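DHC, diheme cytochrome c (Rhodobacter sphaeroides, PDB 2FWT) carries two covalently attached c-type hemes and probably passes electrons to its partner SHP, the sphaeroides heme protein. Local coordinates at residues Asp6-Thr11 with Glu49-Gln54. Sequence-based numbering, arbitrary orientation.
Sequences DPLTRT and EASRGQ
Asp6 OD1 is gripped from three directions, and one of them leads across to Gln54. A water 2.7 Å from Asp6 OD1 donates to it and makes a second, weak bond to Gln54 O. Thr9 supplies the other two hydrogens: its hydroxyl OG1 donates to Asp6 OD1 over 2.8 Å from the anti side of the carboxylate, while Thr9 N reaches the same oxygen at 3.1 Å from above the carboxylate plane. With CG anti to its backbone N (chi1 -172°), Asp6 folds its carboxylate back over the start of helix 7-12 and serves as its N-cap.

Direct contact falls to Leu8, whose CD1 prods Gln54 CB at 3.6 Å and also lies 3.9 Å from Ser51 O; its other methyl, CD2, faces Ser51 OG at 4.1 Å. The leucine lays its fork across one turn of helix 49-61, with CD1 set between Gln54 CB and the carbonyl of Ser51 and CD2 beside the serine hydroxyl, and its side chain crosses that of Gln54 at about a right angle. This is surface helix-helix packing in a diheme cytochrome c: helix 7-12 runs into Cys13, a covalent anchor of the first heme, and Leu8 leans on a helix that follows His40, an axial ligand of that heme's iron. Further along the same helix, Ile55 touches both Leu8 and Thr9, and Tyr58 meets Asp6 and Thr9. Ser51 OG turns to Asp48 OD1 for its hydrogen bond, meeting the leucine just by van der Waals contact.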
loop_
_atom_site.group_PDB
_atom_site.type_symbol
_atom_site.label_atom_id
_atom_site.label_comp_id
_atom_site.label_asym_id
_atom_site.label_seq_id
_atom_site.Cartn_x
_atom_site.Cartn_y
_atom_site.Cartn_z
ATOM N N ASP A 6 -7.287 11.082 2.882
ATOM C CA ASP A 6 -6.649 12.180 2.191
ATOM C C ASP A 6 -6.990 12.213 0.696
ATOM O O ASP A 6 -6.610 11.313 -0.051
ATOM C CB ASP A 6 -5.158 12.070 2.357
ATOM C CG ASP A 6 -4.447 13.264 1.828
ATOM O OD1 ASP A 6 -3.629 13.102 0.917
ATOM O OD2 ASP A 6 -4.730 14.392 2.326
ATOM N N PRO A 7 -7.700 13.263 0.241
ATOM C CA PRO A 7 -8.089 13.316 -1.177
ATOM C C PRO A 7 -6.970 13.197 -2.204
ATOM O O PRO A 7 -7.127 12.451 -3.166
ATOM C CB PRO A 7 -8.809 14.669 -1.286
ATOM C CG PRO A 7 -9.321 14.899 0.099
ATOM C CD PRO A 7 -8.266 14.394 1.003
ATOM N N LEU A 8 -5.830 13.866 -1.998
ATOM C CA LEU A 8 -4.735 13.787 -2.967
ATOM C C LEU A 8 -4.169 12.376 -3.034
ATOM O O LEU A 8 -3.873 11.868 -4.098
ATOM C CB LEU A 8 -3.578 14.688 -2.545
ATOM C CG LEU A 8 -2.707 15.443 -3.545
ATOM C CD1 LEU A 8 -1.365 15.730 -2.943
ATOM C CD2 LEU A 8 -2.632 14.955 -4.950
ATOM N N THR A 9 -3.939 11.786 -1.867
ATOM C CA THR A 9 -3.393 10.430 -1.818
ATOM C C THR A 9 -4.409 9.453 -2.407
ATOM O O THR A 9 -4.036 8.616 -3.218
ATOM C CB THR A 9 -3.015 10.030 -0.391
ATOM O OG1 THR A 9 -2.054 10.975 0.116
ATOM C CG2 THR A 9 -2.449 8.623 -0.374
ATOM N N ARG A 10 -5.680 9.569 -2.021
ATOM C CA ARG A 10 -6.701 8.639 -2.506
ATOM C C ARG A 10 -6.797 8.717 -4.036
ATOM O O ARG A 10 -6.893 7.693 -4.693
ATOM C CB ARG A 10 -8.058 8.875 -1.821
ATOM C CG ARG A 10 -9.266 8.024 -2.339
ATOM C CD ARG A 10 -9.302 6.638 -1.728
ATOM N NE ARG A 10 -10.380 5.703 -2.134
ATOM C CZ ARG A 10 -10.696 5.326 -3.385
ATOM N NH1 ARG A 10 -10.111 5.854 -4.464
ATOM N NH2 ARG A 10 -11.677 4.434 -3.554
ATOM N N THR A 11 -6.713 9.926 -4.590
ATOM C CA THR A 11 -6.753 10.154 -6.023
ATOM C C THR A 11 -5.525 9.635 -6.736
ATOM O O THR A 11 -5.633 8.872 -7.690
ATOM C CB THR A 11 -6.892 11.682 -6.305
ATOM O OG1 THR A 11 -8.197 12.083 -5.875
ATOM C CG2 THR A 11 -6.732 12.000 -7.774
ATOM N N GLU A 49 6.559 17.242 -8.084
ATOM C CA GLU A 49 7.277 17.280 -6.811
ATOM C C GLU A 49 6.398 17.705 -5.655
ATOM O O GLU A 49 6.413 17.052 -4.616
ATOM C CB GLU A 49 8.481 18.200 -6.908
ATOM C CG GLU A 49 9.310 18.292 -5.626
ATOM C CD GLU A 49 10.443 19.301 -5.755
ATOM O OE1 GLU A 49 10.189 20.523 -5.562
ATOM O OE2 GLU A 49 11.577 18.863 -6.079
ATOM N N ALA A 50 5.640 18.798 -5.806
ATOM C CA ALA A 50 4.797 19.286 -4.697
ATOM C C ALA A 50 3.811 18.214 -4.221
ATOM O O ALA A 50 3.662 17.994 -3.024
ATOM C CB ALA A 50 4.040 20.614 -5.079
ATOM N N SER A 51 3.143 17.556 -5.180
ATOM C CA SER A 51 2.212 16.482 -4.871
ATOM C C SER A 51 2.913 15.329 -4.173
ATOM O O SER A 51 2.388 14.804 -3.209
ATOM C CB SER A 51 1.539 15.949 -6.138
ATOM O OG SER A 51 0.581 16.914 -6.599
ATOM N N ARG A 52 4.088 14.962 -4.670
ATOM C CA ARG A 52 4.865 13.879 -4.078
ATOM C C ARG A 52 5.110 14.174 -2.594
ATOM O O ARG A 52 4.863 13.335 -1.743
ATOM C CB ARG A 52 6.179 13.683 -4.826
ATOM C CG ARG A 52 6.948 12.385 -4.461
ATOM C CD ARG A 52 7.829 12.538 -3.212
ATOM N NE ARG A 52 8.744 13.633 -3.480
ATOM C CZ ARG A 52 9.263 14.462 -2.580
ATOM N NH1 ARG A 52 9.023 14.324 -1.268
ATOM N NH2 ARG A 52 10.052 15.436 -3.017
ATOM N N GLY A 53 5.563 15.386 -2.285
ATOM C CA GLY A 53 5.809 15.782 -0.903
ATOM C C GLY A 53 4.569 15.805 -0.037
ATOM O O GLY A 53 4.599 15.417 1.145
ATOM N N GLN A 54 3.467 16.275 -0.589
ATOM C CA GLN A 54 2.206 16.270 0.155
ATOM C C GLN A 54 1.708 14.863 0.494
ATOM O O GLN A 54 1.214 14.637 1.611
ATOM C CB GLN A 54 1.071 17.011 -0.577
ATOM C CG GLN A 54 1.172 18.539 -0.529
ATOM C CD GLN A 54 0.645 19.273 0.742
ATOM O OE1 GLN A 54 0.644 20.509 0.734
ATOM N NE2 GLN A 54 0.196 18.556 1.796
HETATM O O HOH W 1 -1.811 15.031 0.755
#